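Local coordinates for DUF4393 domain-containing protein (Alcanivorax borkumensis, PDB 3H35) that is of unknown function but belongs to the Abi-alpha family, named for abortive infection, and so may take part in defence against phage, at residues Leu73-Ser78 and Leu88-Asn93; Asp123-Leu128 and Thr161-Pro166; Asp131-Glu136 and Ile157-Leu162. All coordinates share one frame; numbering follows the deposited sequence.

Contact 1 (Leu73-Ser78 and Leu88-Asn93); sequences LLTLYS and LYRYSN. With EDO (1,2-ethanediol), chain D.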
loop_
_atom_site.group_PDB
_atom_site.type_symbol
_atom_site.label_atom_id
_atom_site.label_comp_id
_atom_site.label_asym_id
_atom_site.label_seq_id
_atom_site.Cartn_x
_atom_site.Cartn_y
_atom_site.Cartn_z
ATOM N N LEU A 73 -0.599 3.187 -19.322
ATOM C CA LEU A 73 -0.728 2.293 -18.200
ATOM C C LEU A 73 -1.883 1.363 -18.446
ATOM O O LEU A 73 -2.976 1.792 -18.779
ATOM C CB LEU A 73 -1.019 3.127 -16.930
ATOM C CG LEU A 73 -0.974 2.429 -15.568
ATOM C CD1 LEU A 73 0.433 1.834 -15.328
ATOM C CD2 LEU A 73 -1.364 3.423 -14.474
ATOM N N LEU A 74 -1.650 0.082 -18.313
ATOM C CA LEU A 74 -2.756 -0.878 -18.316
ATOM C C LEU A 74 -2.961 -1.319 -16.889
ATOM O O LEU A 74 -2.008 -1.693 -16.199
ATOM C CB LEU A 74 -2.437 -2.113 -19.179
ATOM C CG LEU A 74 -2.150 -1.954 -20.675
ATOM C CD1 LEU A 74 -1.906 -3.374 -21.276
ATOM C CD2 LEU A 74 -3.283 -1.217 -21.365
ATOM N N THR A 75 -4.192 -1.242 -16.429
ATOM C CA THR A 75 -4.522 -1.661 -15.091
ATOM C C THR A 75 -5.511 -2.820 -15.155
ATOM O O THR A 75 -6.508 -2.753 -15.860
ATOM C CB THR A 75 -5.105 -0.465 -14.310
ATOM O OG1 THR A 75 -4.159 0.639 -14.301
ATOM C CG2 THR A 75 -5.467 -0.886 -12.914
ATOM N N LEU A 76 -5.204 -3.894 -14.445
ATOM C CA LEU A 76 -6.096 -5.014 -14.303
ATOM C C LEU A 76 -6.847 -4.839 -13.014
ATOM O O LEU A 76 -6.263 -4.746 -11.917
ATOM C CB LEU A 76 -5.338 -6.336 -14.319
ATOM C CG LEU A 76 -4.641 -6.683 -15.629
ATOM C CD1 LEU A 76 -3.839 -8.009 -15.492
ATOM C CD2 LEU A 76 -5.634 -6.750 -16.802
ATOM N N TYR A 77 -8.167 -4.773 -13.183
ATOM C CA TYR A 77 -9.128 -4.643 -12.126
ATOM C C TYR A 77 -9.875 -5.938 -11.921
ATOM O O TYR A 77 -10.255 -6.610 -12.880
ATOM C CB TYR A 77 -10.168 -3.599 -12.496
ATOM C CG TYR A 77 -9.706 -2.198 -12.335
ATOM C CD1 TYR A 77 -9.846 -1.535 -11.134
ATOM C CD2 TYR A 77 -9.117 -1.528 -13.380
ATOM C CE1 TYR A 77 -9.405 -0.193 -10.982
ATOM C CE2 TYR A 77 -8.682 -0.198 -13.251
ATOM C CZ TYR A 77 -8.824 0.451 -12.048
ATOM O OH TYR A 77 -8.378 1.734 -11.935
ATOM N N SER A 78 -10.194 -6.208 -10.664
ATOM C CA SER A 78 -10.782 -7.465 -10.274
ATOM C C SER A 78 -12.148 -7.677 -10.866
ATOM O O SER A 78 -12.548 -8.801 -11.077
ATOM C CB SER A 78 -10.882 -7.548 -8.751
ATOM O OG SER A 78 -11.695 -6.514 -8.245
ATOM N N LEU A 88 -5.410 -4.905 -9.401
ATOM C CA LEU A 88 -4.629 -6.104 -9.140
ATOM C C LEU A 88 -3.221 -6.079 -9.684
ATOM O O LEU A 88 -2.383 -6.748 -9.151
ATOM C CB LEU A 88 -5.325 -7.337 -9.707
ATOM C CG LEU A 88 -6.633 -7.692 -9.018
ATOM C CD1 LEU A 88 -7.204 -8.977 -9.574
ATOM C CD2 LEU A 88 -6.431 -7.797 -7.504
ATOM N N TYR A 89 -2.969 -5.356 -10.776
ATOM C CA TYR A 89 -1.766 -5.516 -11.535
ATOM C C TYR A 89 -1.677 -4.331 -12.454
ATOM O O TYR A 89 -2.687 -3.860 -12.945
ATOM C CB TYR A 89 -1.831 -6.798 -12.387
ATOM C CG TYR A 89 -0.544 -7.187 -13.116
ATOM C CD1 TYR A 89 0.389 -7.993 -12.499
ATOM C CD2 TYR A 89 -0.300 -6.819 -14.460
ATOM C CE1 TYR A 89 1.523 -8.389 -13.143
ATOM C CE2 TYR A 89 0.879 -7.218 -15.108
ATOM C CZ TYR A 89 1.754 -8.010 -14.427
ATOM O OH TYR A 89 2.928 -8.456 -14.995
ATOM N N ARG A 90 -0.473 -3.841 -12.665
ATOM C CA ARG A 90 -0.273 -2.711 -13.538
ATOM C C ARG A 90 0.922 -2.944 -14.435
ATOM O O ARG A 90 1.880 -3.569 -14.017
ATOM C CB ARG A 90 -0.142 -1.424 -12.761
ATOM C CG ARG A 90 -1.480 -0.919 -12.315
ATOM C CD ARG A 90 -1.438 0.417 -11.592
ATOM N NE ARG A 90 -2.715 1.115 -11.787
ATOM C CZ ARG A 90 -3.356 1.821 -10.869
ATOM N NH1 ARG A 90 -2.883 1.918 -9.629
ATOM N NH2 ARG A 90 -4.500 2.407 -11.191
ATOM N N TYR A 91 0.810 -2.467 -15.677
ATOM C CA TYR A 91 1.810 -2.692 -16.702
ATOM C C TYR A 91 1.998 -1.423 -17.513
ATOM O O TYR A 91 1.076 -0.665 -17.715
ATOM C CB TYR A 91 1.413 -3.882 -17.607
ATOM C CG TYR A 91 2.495 -4.292 -18.574
ATOM C CD1 TYR A 91 3.469 -5.231 -18.211
ATOM C CD2 TYR A 91 2.581 -3.706 -19.831
ATOM C CE1 TYR A 91 4.489 -5.589 -19.095
ATOM C CE2 TYR A 91 3.600 -4.050 -20.720
ATOM C CZ TYR A 91 4.549 -4.988 -20.345
ATOM O OH TYR A 91 5.565 -5.317 -21.239
ATOM N N SER A 92 3.208 -1.188 -17.978
ATOM C CA SER A 92 3.455 -0.021 -18.807
ATOM C C SER A 92 4.642 -0.324 -19.658
ATOM O O SER A 92 5.411 -1.229 -19.320
ATOM C CB SER A 92 3.742 1.207 -17.946
ATOM O OG SER A 92 4.039 2.343 -18.746
ATOM N N ASN A 93 4.790 0.415 -20.760
ATOM C CA ASN A 93 6.020 0.380 -21.556
ATOM C C ASN A 93 6.949 1.556 -21.261
ATOM O O ASN A 93 7.941 1.730 -21.949
ATOM C CB ASN A 93 5.718 0.247 -23.076
ATOM C CG ASN A 93 4.928 1.407 -23.625
ATOM O OD1 ASN A 93 4.263 2.134 -22.881
ATOM N ND2 ASN A 93 4.976 1.586 -24.950
HETATM C C1 EDO D . -0.063 -1.943 -8.998
HETATM O O1 EDO D . -0.075 -3.321 -8.588
HETATM C C2 EDO D . -0.615 -1.016 -7.936
HETATM O O2 EDO D . -1.273 0.055 -8.591
#
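Arg-90 and Thr-75 face each other as a non-hydrogen-bonded pair of two antiparallel strands, and the arginine side chain joins them where the backbones do not. CB of Arg-90 leaves the strand with CG anti to its own carbonyl carbon (chi1 -78°) and rests near C1 of a bound 1,2-ethanediol, probably picked up from the crystallisation liquor. CG lies between that carbon and the Thr-75 hydroxyl, and CD passes close to the diol O2. From here the chain runs beside Thr-75, both side chains pointing the same way, until NE donates to Thr-75 OG1 at 2.9 Å; the bond is nearly straight (169°) and lies in the guanidinium plane. CD2 of Leu-73 also packs 3.8 Å from Arg-90 NE, approaching obliquely. At the tip NH1 donates to the diol O2 over 2.7 Å, while NH2 forms salt bridges with Glu-160 and with Glu-86 of the second subunit. Glu-160 also bonds Thr-75 OG1, so the hydroxyl links arginine to carboxylate in this buried place.

On the opposite face of the sheet leucines and tyrosine rings pack: Leu-76 CD1 touches Tyr-89 CD2 at 3.9 Å, against helix 139-151. Backbone bonds hold the register, Leu-74 N to Tyr-91 O at 2.9 Å and Leu-76 N to Tyr-89 O at 2.9 Å. A further bond joins Leu-88 N to Leu-76 O at 2.7 Å, and with it Leu-88 and Tyr-89 both face Leu-76. That is a classic beta bulge, here near the loop end of the beta hairpin formed by strands 71-77 and 87-91.

Contact 2 (Asp123-Leu128 and Thr161-Pro166); sequences DFTESL and TLRISP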
loop_
_atom_site.group_PDB
_atom_site.type_symbol
_atom_site.label_atom_id
_atom_site.label_comp_id
_atom_site.label_asym_id
_atom_site.label_seq_id
_atom_site.Cartn_x
_atom_site.Cartn_y
_atom_site.Cartn_z
ATOM N N ASP A 123 -7.063 8.955 -16.261
ATOM C CA ASP A 123 -7.779 8.345 -17.382
ATOM C C ASP A 123 -6.962 8.217 -18.640
ATOM O O ASP A 123 -5.963 8.918 -18.846
ATOM C CB ASP A 123 -9.011 9.172 -17.755
ATOM C CG ASP A 123 -10.187 8.890 -16.868
ATOM O OD1 ASP A 123 -10.038 8.144 -15.860
ATOM O OD2 ASP A 123 -11.268 9.433 -17.183
ATOM N N PHE A 124 -7.491 7.341 -19.487
ATOM C CA PHE A 124 -7.006 7.078 -20.815
ATOM C C PHE A 124 -6.546 8.349 -21.493
ATOM O O PHE A 124 -7.210 9.361 -21.377
ATOM C CB PHE A 124 -8.192 6.475 -21.595
ATOM C CG PHE A 124 -7.969 6.352 -23.052
ATOM C CD1 PHE A 124 -7.184 5.338 -23.556
ATOM C CD2 PHE A 124 -8.587 7.221 -23.932
ATOM C CE1 PHE A 124 -6.988 5.195 -24.925
ATOM C CE2 PHE A 124 -8.407 7.099 -25.288
ATOM C CZ PHE A 124 -7.593 6.087 -25.793
ATOM N N THR A 125 -5.414 8.292 -22.193
ATOM C CA THR A 125 -4.976 9.412 -23.048
ATOM C C THR A 125 -4.976 8.981 -24.504
ATOM O O THR A 125 -4.249 8.067 -24.888
ATOM C CB THR A 125 -3.573 9.922 -22.640
ATOM O OG1 THR A 125 -3.634 10.331 -21.279
ATOM C CG2 THR A 125 -3.134 11.107 -23.525
ATOM N N GLU A 126 -5.791 9.661 -25.308
ATOM C CA GLU A 126 -6.022 9.271 -26.701
ATOM C C GLU A 126 -4.715 9.174 -27.483
ATOM O O GLU A 126 -4.547 8.283 -28.314
ATOM C CB GLU A 126 -7.019 10.229 -27.378
ATOM C CG GLU A 126 -7.277 9.951 -28.888
ATOM C CD GLU A 126 -7.692 8.507 -29.196
ATOM O OE1 GLU A 126 -8.493 7.939 -28.436
ATOM O OE2 GLU A 126 -7.210 7.923 -30.184
ATOM N N SER A 127 -3.784 10.073 -27.198
ATOM C CA SER A 127 -2.516 10.130 -27.931
ATOM C C SER A 127 -1.589 8.960 -27.618
ATOM O O SER A 127 -0.680 8.673 -28.377
ATOM C CB SER A 127 -1.802 11.442 -27.630
ATOM O OG SER A 127 -1.360 11.410 -26.294
ATOM N N LEU A 128 -1.818 8.275 -26.509
ATOM C CA LEU A 128 -1.048 7.083 -26.205
ATOM C C LEU A 128 -1.621 5.775 -26.816
ATOM O O LEU A 128 -1.169 4.671 -26.463
ATOM C CB LEU A 128 -0.910 6.960 -24.685
ATOM C CG LEU A 128 -0.042 8.069 -24.035
ATOM C CD1 LEU A 128 -0.070 7.946 -22.525
ATOM C CD2 LEU A 128 1.361 7.987 -24.517
ATOM N N THR A 161 -3.374 6.373 -17.576
ATOM C CA THR A 161 -2.192 7.158 -17.806
ATOM C C THR A 161 -1.355 7.285 -16.526
ATOM O O THR A 161 -1.879 7.637 -15.467
ATOM C CB THR A 161 -2.598 8.536 -18.312
ATOM O OG1 THR A 161 -3.459 8.376 -19.461
ATOM C CG2 THR A 161 -1.348 9.349 -18.674
ATOM N N LEU A 162 -0.066 6.980 -16.623
ATOM C CA LEU A 162 0.838 7.002 -15.473
ATOM C C LEU A 162 1.455 8.360 -15.396
ATOM O O LEU A 162 1.961 8.844 -16.392
ATOM C CB LEU A 162 1.950 5.967 -15.654
ATOM C CG LEU A 162 3.050 5.843 -14.598
ATOM C CD1 LEU A 162 2.437 5.325 -13.264
ATOM C CD2 LEU A 162 4.163 4.902 -15.142
ATOM N N ARG A 163 1.442 8.960 -14.207
ATOM C CA ARG A 163 2.121 10.231 -13.941
ATOM C C ARG A 163 2.729 10.253 -12.555
ATOM O O ARG A 163 2.291 9.523 -11.703
ATOM C CB ARG A 163 1.143 11.386 -13.937
ATOM C CG ARG A 163 0.338 11.511 -15.153
ATOM C CD ARG A 163 -0.788 12.475 -14.853
ATOM N NE ARG A 163 -1.717 12.330 -15.939
ATOM C CZ ARG A 163 -1.563 12.887 -17.126
ATOM N NH1 ARG A 163 -0.534 13.678 -17.371
ATOM N NH2 ARG A 163 -2.453 12.642 -18.054
ATOM N N ILE A 164 3.659 11.180 -12.332
ATOM C CA ILE A 164 4.184 11.464 -11.007
ATOM C C ILE A 164 3.078 12.053 -10.132
ATOM O O ILE A 164 2.238 12.797 -10.619
ATOM C CB ILE A 164 5.415 12.427 -11.069
ATOM C CG1 ILE A 164 6.206 12.357 -9.759
ATOM C CG2 ILE A 164 4.996 13.906 -11.327
ATOM C CD1 ILE A 164 7.629 12.851 -9.924
ATOM N N SER A 165 3.063 11.677 -8.865
ATOM C CA SER A 165 2.111 12.218 -7.883
ATOM C C SER A 165 2.682 13.497 -7.255
ATOM O O SER A 165 3.879 13.745 -7.339
ATOM C CB SER A 165 1.884 11.203 -6.771
ATOM O OG SER A 165 2.995 11.126 -5.883
ATOM N N PRO A 166 1.837 14.286 -6.592
ATOM C CA PRO A 166 2.279 15.432 -5.779
ATOM C C PRO A 166 3.344 15.060 -4.750
ATOM O O PRO A 166 4.262 15.828 -4.486
ATOM C CB PRO A 166 1.002 15.854 -5.054
ATOM C CG PRO A 166 -0.088 15.435 -5.941
ATOM C CD PRO A 166 0.382 14.129 -6.564
HETATM O O HOH W 1 -4.875 11.389 -18.159
#
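The side chains of Thr-125 and Thr-161 cross at about a right angle and meet through their hydroxyls, with 2.7 Å between Thr-125 OG1 and Thr-161 OG1, a hydrogen-bonding distance. In Thr-161, OG1 stands anti to the carbonyl carbon and beside the backbone N (chi1 -54°), which turns it to the chain leaving strand 119-123. There it donates to the carbonyl O of Asp-123 at 2.6 Å, approaching from above the carbonyl plane, 36° out of it. One hydroxyl thus lies close to both a main-chain oxygen and a side-chain oxygen of the 123-128 loop. The apolar part of the contact is loose: Leu-128 CD1 approaches the methyl CG2 of Thr-161 to 4.3 Å.

Two residues further along the strand, Arg-163, extended from CG to NE, brings its guanidinium toward the loop. Its NH2 does not bond the loop directly but donates a hydrogen bond to a water lying in the guanidinium plane, 2.7 Å from NH2. That water in turn donates to Asp-123 O at 2.8 Å, so this carbonyl receives both the threonine hydroxyl and the water. Arg-163 NE is held by Ser-122 OG, and the Asp-123 carboxylate is paired with Arg-158.

Beyond Thr-125 the chain tightens into a 3-10 turn, Leu-128 N bonding Thr-125 O at 2.9 Å, and Leu-128 takes the N-cap position of helix 129-137. The contact is a small polar one near the surface, tying a strand-to-helix connection of this alpha+beta fold to strand 156-164, the neighbour of the strand it leaves.

Contact 3 (Asp131-Glu136 and Ile157-Leu162); sequences DYELCE and IRRETL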
loop_
_atom_site.group_PDB
_atom_site.type_symbol
_atom_site.label_atom_id
_atom_site.label_comp_id
_atom_site.label_asym_id
_atom_site.label_seq_id
_atom_site.Cartn_x
_atom_site.Cartn_y
_atom_site.Cartn_z
ATOM N N ASP A 131 0.775 3.086 -27.880
ATOM C CA ASP A 131 1.420 2.484 -26.712
ATOM C C ASP A 131 0.561 1.467 -25.954
ATOM O O ASP A 131 1.049 0.419 -25.540
ATOM C CB ASP A 131 1.901 3.568 -25.756
ATOM C CG ASP A 131 3.089 4.332 -26.324
ATOM O OD1 ASP A 131 4.138 3.696 -26.528
ATOM O OD2 ASP A 131 2.961 5.542 -26.598
ATOM N N TYR A 132 -0.714 1.768 -25.770
ATOM C CA TYR A 132 -1.599 0.788 -25.156
ATOM C C TYR A 132 -1.595 -0.517 -25.954
ATOM O O TYR A 132 -1.543 -1.605 -25.366
ATOM C CB TYR A 132 -3.020 1.313 -25.091
ATOM C CG TYR A 132 -3.204 2.513 -24.176
ATOM C CD1 TYR A 132 -2.978 2.414 -22.811
ATOM C CD2 TYR A 132 -3.647 3.738 -24.677
ATOM C CE1 TYR A 132 -3.135 3.522 -21.976
ATOM C CE2 TYR A 132 -3.812 4.833 -23.863
ATOM C CZ TYR A 132 -3.565 4.727 -22.498
ATOM O OH TYR A 132 -3.751 5.838 -21.693
ATOM N N GLU A 133 -1.657 -0.385 -27.294
ATOM C CA GLU A 133 -1.673 -1.516 -28.197
ATOM C C GLU A 133 -0.402 -2.325 -28.080
ATOM O O GLU A 133 -0.459 -3.542 -27.935
ATOM C CB GLU A 133 -1.923 -1.062 -29.649
ATOM C CG GLU A 133 -3.320 -0.513 -29.856
ATOM C CD GLU A 133 -3.539 0.201 -31.206
ATOM O OE1 GLU A 133 -2.599 0.258 -32.063
ATOM O OE2 GLU A 133 -4.667 0.714 -31.408
ATOM N N LEU A 134 0.746 -1.659 -28.097
ATOM C CA LEU A 134 2.007 -2.338 -27.808
ATOM C C LEU A 134 1.977 -3.040 -26.451
ATOM O O LEU A 134 2.443 -4.169 -26.345
ATOM C CB LEU A 134 3.186 -1.365 -27.803
ATOM C CG LEU A 134 3.569 -0.719 -29.119
ATOM C CD1 LEU A 134 4.688 0.273 -28.818
ATOM C CD2 LEU A 134 3.971 -1.767 -30.253
ATOM N N CYS A 135 1.474 -2.376 -25.406
ATOM C CA CYS A 135 1.424 -3.013 -24.103
ATOM C C CYS A 135 0.486 -4.221 -24.088
ATOM O O CYS A 135 0.799 -5.250 -23.488
ATOM C CB CYS A 135 0.942 -2.034 -23.044
ATOM S SG CYS A 135 2.151 -0.789 -22.627
ATOM N N GLU A 136 -0.684 -4.066 -24.692
ATOM C CA GLU A 136 -1.655 -5.144 -24.680
ATOM C C GLU A 136 -1.115 -6.367 -25.444
ATOM O O GLU A 136 -1.473 -7.510 -25.145
ATOM C CB GLU A 136 -2.997 -4.676 -25.240
ATOM C CG GLU A 136 -3.753 -3.821 -24.224
ATOM C CD GLU A 136 -4.795 -2.893 -24.825
ATOM O OE1 GLU A 136 -4.845 -2.767 -26.056
ATOM O OE2 GLU A 136 -5.553 -2.238 -24.068
ATOM N N ILE A 157 -9.190 -5.147 -18.223
ATOM C CA ILE A 157 -8.132 -4.194 -18.533
ATOM C C ILE A 157 -8.755 -2.840 -18.609
ATOM O O ILE A 157 -9.765 -2.654 -19.275
ATOM C CB ILE A 157 -7.512 -4.404 -19.906
ATOM C CG1 ILE A 157 -6.938 -5.821 -20.020
ATOM C CG2 ILE A 157 -6.407 -3.335 -20.143
ATOM C CD1 ILE A 157 -6.281 -6.154 -21.347
ATOM N N ARG A 158 -8.126 -1.881 -17.956
ATOM C CA ARG A 158 -8.474 -0.505 -18.153
ATOM C C ARG A 158 -7.257 0.271 -18.570
ATOM O O ARG A 158 -6.219 0.198 -17.910
ATOM C CB ARG A 158 -9.059 0.106 -16.889
ATOM C CG ARG A 158 -9.608 1.484 -17.130
ATOM C CD ARG A 158 -10.415 1.978 -15.914
ATOM N NE ARG A 158 -11.121 3.238 -16.186
ATOM C CZ ARG A 158 -10.701 4.452 -15.813
ATOM N NH1 ARG A 158 -11.428 5.529 -16.106
ATOM N NH2 ARG A 158 -9.571 4.610 -15.141
ATOM N N ARG A 159 -7.401 1.011 -19.664
ATOM C CA ARG A 159 -6.367 1.876 -20.158
ATOM C C ARG A 159 -6.345 3.173 -19.354
ATOM O O ARG A 159 -7.321 3.895 -19.261
ATOM C CB ARG A 159 -6.550 2.175 -21.635
ATOM C CG ARG A 159 -6.359 0.965 -22.553
ATOM C CD ARG A 159 -6.819 1.316 -23.946
ATOM N NE ARG A 159 -6.390 0.344 -24.935
ATOM C CZ ARG A 159 -6.527 0.511 -26.239
ATOM N NH1 ARG A 159 -7.089 1.619 -26.725
ATOM N NH2 ARG A 159 -6.074 -0.415 -27.060
ATOM N N GLU A 160 -5.185 3.445 -18.771
ATOM C CA GLU A 160 -4.999 4.601 -17.926
ATOM C C GLU A 160 -3.676 5.309 -18.302
ATOM O O GLU A 160 -2.972 4.913 -19.243
ATOM C CB GLU A 160 -5.038 4.150 -16.462
ATOM C CG GLU A 160 -6.394 3.515 -16.063
ATOM C CD GLU A 160 -6.475 3.094 -14.607
ATOM O OE1 GLU A 160 -5.436 2.762 -13.991
ATOM O OE2 GLU A 160 -7.599 3.091 -14.074
ATOM N N THR A 161 -3.374 6.373 -17.576
ATOM C CA THR A 161 -2.192 7.158 -17.806
ATOM C C THR A 161 -1.355 7.285 -16.526
ATOM O O THR A 161 -1.879 7.637 -15.467
ATOM C CB THR A 161 -2.598 8.536 -18.312
ATOM O OG1 THR A 161 -3.459 8.376 -19.461
ATOM C CG2 THR A 161 -1.348 9.349 -18.674
ATOM N N LEU A 162 -0.066 6.980 -16.623
ATOM C CA LEU A 162 0.838 7.002 -15.473
ATOM C C LEU A 162 1.455 8.360 -15.396
ATOM O O LEU A 162 1.961 8.844 -16.392
ATOM C CB LEU A 162 1.950 5.967 -15.654
ATOM C CG LEU A 162 3.050 5.843 -14.598
ATOM C CD1 LEU A 162 2.437 5.325 -13.264
ATOM C CD2 LEU A 162 4.163 4.902 -15.142
HETATM O O HOH W 2 -6.614 1.094 -29.791
#
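Ile-157, the first residue of the strand segment to meet the helix, brings CG2 to 4.2 Å from Glu-136 OE2, while its side chain also packs on Phe-141 and Arg-142 of helix 139-151. Arg-158 points to the other side of the sheet, where its NH2 forms a salt bridge with Glu-160 OE2.

Arg-159 makes the largest contribution, followed closely by Tyr-132. Its CB sits over one face of the Tyr-132 ring in a CH-pi contact, 3.9 Å from the centroid and offset toward the rim. The chain then runs extended from CG to NE across the ring, CD lying near Tyr-132 CG, and the guanidinium ends almost parallel to the ring plane (13°) with Tyr-132 CB over its face. Glu-136 is gripped side-on by two nitrogens: Arg-159 NH2 donates to Glu-136 OE1 at 2.8 Å in an almost straight bond, and Arg-159 NE to Glu-136 OE2, also at 2.8 Å. Both oxygens are met on their syn side, and this two-point salt bridge fixes the rotation of the guanidinium. A water joins its remaining nitrogen to Glu-133, accepting from Arg-159 NH1 at 3.1 Å and donating to Glu-133 OE2 at 2.6 Å. Arg-129 brings a like charge close to NH1, which the two glutamates may help to offset.

Glu-160 has its CB directed away from the helix, and its carboxylate is bound by Arg-90, Thr-75 and Tyr-77, yet its carbonyl O accepts from Tyr-132 OH at 2.7 Å. The hydroxyl comes from well above the carbonyl plane, 65° out of it, and itself accepts from Thr-125 N. Helix segment 131-136 is thus laid obliquely (126°) across strand segment 157-162, a helix packed on the antiparallel sheet of an alpha+beta fold.

How the contacts relate
All three contacts bear on one antiparallel sheet, but at different depths. Contact 1 is the buried one, pairing neighbouring strands through their backbones; contact 2 lies at the surface and rests on hydroxyls and a water; contact 3 is partly buried and sets a helix against the sheet with a salt bridge and an aromatic face. Backbone pairing within the sheet thus gives way to side-chain chemistry where a loop or helix meets it. Contacts 2 and 3 share strand 156-164 and meet through the loop before the helix, whereas contacts 1 and 3 meet through one buried carboxylate, that of Glu-160. Contacts 1 and 2 also reach the second subunit, while contact 3 stays within its chain.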